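Local coordinates for protein fusolin (PDB 4YN2) that forms the crystalline spindles of an insect poxvirus that enhance its virulence, probably acting on chitin through its lytic polysaccharide monooxygenase-like domain, at residues Pro144-Val149 / Arg211-Asp216. Numbering follows the deposited sequence.
With NAG (2-acetamido-2-deoxy-beta-D-glucopyranose), chain B; NAG (2-acetamido-2-deoxy-beta-D-glucopyranose), chain C.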
ATOM      1  N   PRO A 144      -8.882  18.664 -17.699  1.00 10.75           N
ATOM      2  CA  PRO A 144      -7.644  17.918 -17.954  1.00  9.82           C
ATOM      3  C   PRO A 144      -6.933  17.473 -16.665  1.00 11.83           C
ATOM      4  O   PRO A 144      -6.932  18.176 -15.653  1.00 10.24           O
ATOM      5  CB  PRO A 144      -6.810  18.919 -18.758  1.00 12.17           C
ATOM      6  CG  PRO A 144      -7.264  20.251 -18.268  1.00 16.37           C
ATOM      7  CD  PRO A 144      -8.740  20.084 -18.074  1.00 12.48           C
ATOM      8  N   SER A 145      -6.332  16.291 -16.720  1.00  7.27           N
ATOM      9  CA  SER A 145      -5.573  15.727 -15.612  1.00  7.02           C
ATOM     10  C   SER A 145      -4.629  14.654 -16.131  1.00 10.98           C
ATOM     11  O   SER A 145      -4.774  14.199 -17.260  1.00  9.72           O
ATOM     12  CB  SER A 145      -6.522  15.144 -14.566  1.00  9.41           C
ATOM     13  OG  SER A 145      -7.257  14.061 -15.111  1.00 11.61           O
ATOM     14  N   TYR A 146      -3.669  14.242 -15.316  1.00  7.78           N
ATOM     15  CA  TYR A 146      -2.755  13.161 -15.679  1.00  7.04           C
ATOM     16  C   TYR A 146      -2.399  12.373 -14.438  1.00  9.75           C
ATOM     17  O   TYR A 146      -2.654  12.815 -13.316  1.00  7.34           O
ATOM     18  CB  TYR A 146      -1.489  13.672 -16.398  1.00  8.73           C
ATOM     19  CG  TYR A 146      -0.628  14.596 -15.576  1.00 11.52           C
ATOM     20  CD1 TYR A 146      -0.932  15.942 -15.468  1.00 14.64           C
ATOM     21  CD2 TYR A 146       0.530  14.139 -14.960  1.00 11.97           C
ATOM     22  CE1 TYR A 146      -0.153  16.800 -14.703  1.00 16.47           C
ATOM     23  CE2 TYR A 146       1.329  14.991 -14.209  1.00 12.12           C
ATOM     24  CZ  TYR A 146       0.998  16.331 -14.100  1.00 20.76           C
ATOM     25  OH  TYR A 146       1.767  17.207 -13.373  1.00 21.69           O
ATOM     26  N   TYR A 147      -1.872  11.174 -14.658  1.00  7.59           N
ATOM     27  CA  TYR A 147      -1.502  10.254 -13.600  1.00  6.87           C
ATOM     28  C   TYR A 147      -0.022   9.989 -13.577  1.00  9.63           C
ATOM     29  O   TYR A 147       0.555   9.735 -14.621  1.00  8.75           O
ATOM     30  CB  TYR A 147      -2.217   8.911 -13.806  1.00  7.14           C
ATOM     31  CG  TYR A 147      -3.668   8.934 -13.404  1.00  7.77           C
ATOM     32  CD1 TYR A 147      -4.647   9.380 -14.280  1.00  9.42           C
ATOM     33  CD2 TYR A 147      -4.064   8.525 -12.138  1.00  8.41           C
ATOM     34  CE1 TYR A 147      -5.988   9.393 -13.917  1.00  9.17           C
ATOM     35  CE2 TYR A 147      -5.401   8.549 -11.758  1.00  9.46           C
ATOM     36  CZ  TYR A 147      -6.361   8.994 -12.644  1.00 13.81           C
ATOM     37  OH  TYR A 147      -7.677   8.994 -12.271  1.00 13.36           O
ATOM     38  N   GLU A 148       0.580  10.011 -12.387  1.00  6.04           N
ATOM     39  CA  GLU A 148       1.948   9.580 -12.173  1.00  5.97           C
ATOM     40  C   GLU A 148       1.894   8.427 -11.227  1.00  9.75           C
ATOM     41  O   GLU A 148       1.103   8.461 -10.278  1.00  9.36           O
ATOM     42  CB  GLU A 148       2.842  10.687 -11.607  1.00  7.19           C
ATOM     43  CG  GLU A 148       3.051  11.863 -12.542  1.00 11.81           C
ATOM     44  CD  GLU A 148       3.766  13.027 -11.891  1.00 19.71           C
ATOM     45  OE1 GLU A 148       3.910  13.023 -10.648  1.00 14.03           O
ATOM     46  OE2 GLU A 148       4.188  13.948 -12.623  1.00 16.49           O
ATOM     47  N   VAL A 149       2.703   7.401 -11.473  1.00  6.36           N
ATOM     48  CA  VAL A 149       2.824   6.270 -10.572  1.00  5.64           C
ATOM     49  C   VAL A 149       4.278   6.143 -10.210  1.00  7.52           C
ATOM     50  O   VAL A 149       5.137   6.151 -11.095  1.00  5.93           O
ATOM     51  CB  VAL A 149       2.273   4.940 -11.132  1.00  8.92           C
ATOM     52  CG1 VAL A 149       2.270   3.868 -10.053  1.00  8.68           C
ATOM     53  CG2 VAL A 149       0.870   5.124 -11.695  1.00  8.87           C
ATOM     54  N   ARG A 211      -0.453   9.373  -8.109  1.00  4.57           N
ATOM     55  CA  ARG A 211      -0.790  10.783  -8.070  1.00  4.62           C
ATOM     56  C   ARG A 211      -1.692  11.113  -9.236  1.00  9.36           C
ATOM     57  O   ARG A 211      -1.299  10.899 -10.379  1.00  9.14           O
ATOM     58  CB  ARG A 211       0.475  11.624  -8.126  1.00  4.43           C
ATOM     59  CG  ARG A 211       0.245  13.121  -8.184  1.00  8.85           C
ATOM     60  CD  ARG A 211       1.548  13.829  -8.451  1.00  9.62           C
ATOM     61  NE  ARG A 211       1.354  15.273  -8.495  1.00 14.17           N
ATOM     62  CZ  ARG A 211       2.147  16.143  -9.106  1.00 18.91           C
ATOM     63  NH1 ARG A 211       3.233  15.729  -9.748  1.00 11.06           N
ATOM     64  NH2 ARG A 211       1.865  17.441  -9.076  1.00 11.60           N
ATOM     65  N   TRP A 212      -2.886  11.631  -8.951  1.00  6.27           N
ATOM     66  CA  TRP A 212      -3.815  12.105  -9.970  1.00  7.17           C
ATOM     67  C   TRP A 212      -3.800  13.616  -9.881  1.00  8.71           C
ATOM     68  O   TRP A 212      -4.316  14.174  -8.922  1.00  8.26           O
ATOM     69  CB  TRP A 212      -5.205  11.532  -9.745  1.00  6.65           C
ATOM     70  CG  TRP A 212      -6.189  11.896 -10.812  1.00  8.10           C
ATOM     71  CD1 TRP A 212      -5.925  12.183 -12.120  1.00 10.91           C
ATOM     72  CD2 TRP A 212      -7.591  12.076 -10.638  1.00  8.25           C
ATOM     73  NE1 TRP A 212      -7.091  12.442 -12.787  1.00 10.56           N
ATOM     74  CE2 TRP A 212      -8.135  12.374 -11.906  1.00 11.65           C
ATOM     75  CE3 TRP A 212      -8.452  11.979  -9.540  1.00  9.63           C
ATOM     76  CZ2 TRP A 212      -9.496  12.565 -12.106  1.00 11.18           C
ATOM     77  CZ3 TRP A 212      -9.803  12.193  -9.734  1.00 11.25           C
ATOM     78  CH2 TRP A 212     -10.314  12.475 -11.004  1.00 11.78           C
ATOM     79  N   GLN A 213      -3.167  14.268 -10.837  1.00  5.04           N
ATOM     80  CA  GLN A 213      -2.978  15.706 -10.822  1.00  4.62           C
ATOM     81  C   GLN A 213      -3.840  16.423 -11.839  1.00 10.85           C
ATOM     82  O   GLN A 213      -3.727  16.147 -13.027  1.00 10.37           O
ATOM     83  CB  GLN A 213      -1.508  15.997 -11.115  1.00  5.54           C
ATOM     84  CG  GLN A 213      -1.123  17.483 -11.125  1.00  8.41           C
ATOM     85  CD  GLN A 213      -1.452  18.173  -9.833  1.00 16.67           C
ATOM     86  OE1 GLN A 213      -1.019  17.756  -8.756  1.00 14.21           O
ATOM     87  NE2 GLN A 213      -2.169  19.275  -9.891  1.00  8.92           N
ATOM     88  N   ARG A 214      -4.637  17.392 -11.388  1.00  9.70           N
ATOM     89  CA  ARG A 214      -5.410  18.227 -12.299  1.00 11.50           C
ATOM     90  C   ARG A 214      -4.519  19.298 -12.902  1.00 17.06           C
ATOM     91  O   ARG A 214      -3.696  19.868 -12.185  1.00 14.85           O
ATOM     92  CB  ARG A 214      -6.570  18.919 -11.581  1.00 11.89           C
ATOM     93  CG  ARG A 214      -7.653  17.990 -11.096  1.00 19.82           C
ATOM     94  CD  ARG A 214      -8.754  18.708 -10.316  1.00 27.43           C
ATOM     95  NE  ARG A 214      -9.422  19.766 -11.094  1.00 36.55           N
ATOM     96  CZ  ARG A 214     -10.697  20.141 -10.980  1.00 54.75           C
ATOM     97  NH1 ARG A 214     -11.506  19.528 -10.124  1.00 42.89           N
ATOM     98  NH2 ARG A 214     -11.178  21.117 -11.741  1.00 45.36           N
ATOM     99  N   LEU A 215      -4.705  19.596 -14.197  1.00 16.72           N
ATOM    100  CA  LEU A 215      -3.959  20.648 -14.881  1.00 18.58           C
ATOM    101  C   LEU A 215      -4.816  21.905 -14.941  1.00 25.48           C
ATOM    102  O   LEU A 215      -5.452  22.182 -15.956  1.00 26.33           O
ATOM    103  CB  LEU A 215      -3.530  20.234 -16.292  1.00 19.29           C
ATOM    104  CG  LEU A 215      -2.817  18.881 -16.427  1.00 24.59           C
ATOM    105  CD1 LEU A 215      -3.613  17.981 -17.238  1.00 24.15           C
ATOM    106  CD2 LEU A 215      -1.494  19.009 -17.114  1.00 29.38           C
ATOM    107  N   ASP A 216      -4.878  22.642 -13.844  1.00 23.27           N
ATOM    108  CA  ASP A 216      -5.655  23.881 -13.810  1.00 23.62           C
ATOM    109  C   ASP A 216      -5.052  24.836 -12.771  1.00 26.22           C
ATOM    110  O   ASP A 216      -4.194  24.406 -11.989  1.00 24.63           O
ATOM    111  CB  ASP A 216      -7.142  23.574 -13.550  1.00 26.25           C
ATOM    112  CG  ASP A 216      -7.453  22.823 -12.279  1.00 39.09           C
ATOM    113  OD1 ASP A 216      -6.831  23.125 -11.246  1.00 40.46           O
ATOM    114  OD2 ASP A 216      -8.377  21.986 -12.303  1.00 48.90           O
TER
HETATM  115  C1  NAG B   1       4.694  14.062 -16.377  1.00 18.00           C
HETATM  116  C2  NAG B   1       5.846  14.873 -15.792  1.00 17.84           C
HETATM  117  C3  NAG B   1       5.445  16.347 -15.795  1.00 19.31           C
HETATM  118  C4  NAG B   1       5.009  16.783 -17.191  1.00 21.47           C
HETATM  119  C5  NAG B   1       3.943  15.845 -17.749  1.00 22.14           C
HETATM  120  C6  NAG B   1       3.558  16.148 -19.183  1.00 25.06           C
HETATM  121  C7  NAG B   1       7.392  14.125 -14.019  1.00 19.25           C
HETATM  122  C8  NAG B   1       7.491  13.605 -12.619  1.00 19.36           C
HETATM  123  N2  NAG B   1       6.156  14.436 -14.441  1.00 18.17           N
HETATM  124  O3  NAG B   1       6.586  17.095 -15.396  1.00 20.01           O
HETATM  125  O4  NAG B   1       4.458  18.091 -17.150  1.00 25.27           O
HETATM  126  O5  NAG B   1       4.436  14.500 -17.710  1.00 18.96           O
HETATM  127  O6  NAG B   1       4.681  16.245 -20.039  1.00 28.34           O
HETATM  128  O7  NAG B   1       8.383  14.278 -14.725  1.00 18.39           O
HETATM  129  C1  NAG C   2       5.186  19.097 -17.788  1.00 29.57           C
HETATM  130  C2  NAG C   2       4.308  20.336 -17.955  1.00 32.48           C
HETATM  131  C3  NAG C   2       5.144  21.454 -18.575  1.00 35.96           C
HETATM  132  C4  NAG C   2       6.421  21.680 -17.771  1.00 37.25           C
HETATM  133  C5  NAG C   2       7.195  20.371 -17.645  1.00 35.98           C
HETATM  134  C6  NAG C   2       8.441  20.467 -16.796  1.00 36.90           C
HETATM  135  C7  NAG C   2       1.889  20.062 -18.386  1.00 33.36           C
HETATM  136  C8  NAG C   2       0.850  19.798 -19.437  1.00 33.46           C
HETATM  137  N2  NAG C   2       3.168  20.027 -18.803  1.00 31.08           N
HETATM  138  O3  NAG C   2       4.358  22.641 -18.593  1.00 37.73           O
HETATM  139  O4  NAG C   2       7.244  22.626 -18.441  1.00 42.14           O
HETATM  140  O5  NAG C   2       6.353  19.387 -17.031  1.00 32.06           O
HETATM  141  O6  NAG C   2       8.135  20.630 -15.417  1.00 39.53           O
HETATM  142  O7  NAG C   2       1.586  20.303 -17.221  1.00 32.90           O
HETATM  143  O   HOH W   1      -8.888  19.991 -14.394  1.00 30.54           O
HETATM  144  O   HOH W   2       4.198  16.614 -12.351  1.00 15.62           O
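Tyr147 lies flat against Trp212 across two antiparallel strands of the monooxygenase-like domain. It is an offset stack, the tyrosine ring over the five-membered ring with centroids 4.0 Å apart and planes at 8°. The phenol tip slides past that ring, so OH sits over the indole's fused bond, 3.4 Å from Trp212 CE2. The indole reaches back across the strands because its CG is anti to the backbone N (chi1 -176°), and its NE1 finds Ser145 OG at 2.8 Å, though the hydroxyl is tilted from the indole plane. Ser145 OG also meets His142 O. Phe136 packs on both rings, and His142, a zinc ligand, meets the indole; Arg214 on the same face brings its side chain to about 5 Å from a bound zinc ion.

On the face of Tyr146 and Gln213, Gln213 CB rises under one face of the Tyr146 ring in a CH-pi contact, 4.1 Å from its centroid. Just beyond the strand Leu215 turns in toward 144-149: CD1 fits against Ser145 N and Pro144 CB, while CD2 touches Tyr146 CD1 at 3.5 Å and, round a corner, O7 of the chain C N-acetylglucosamine.

Farther along, Arg211 runs out extended beside Glu148. Its NH1 makes a salt bridge to Glu148 OE1 at 2.9 Å, meeting that oxygen from above the carboxylate; Tyr150 OH binds OE1 too. N2 of the chain B N-acetylglucosamine donates to Glu148 OE2 at 2.7 Å, almost straight at 170°, and a water there also joins Tyr146 OH. Glu148 and Leu215 belong to the glycan pocket with Tyr76, whose OH also bonds the sugar.

With one oxygen held by Arg211 and Tyr150 and the other turned to the glycan, the carboxylate is probably ionised and fixed as an acceptor for the sugar amide.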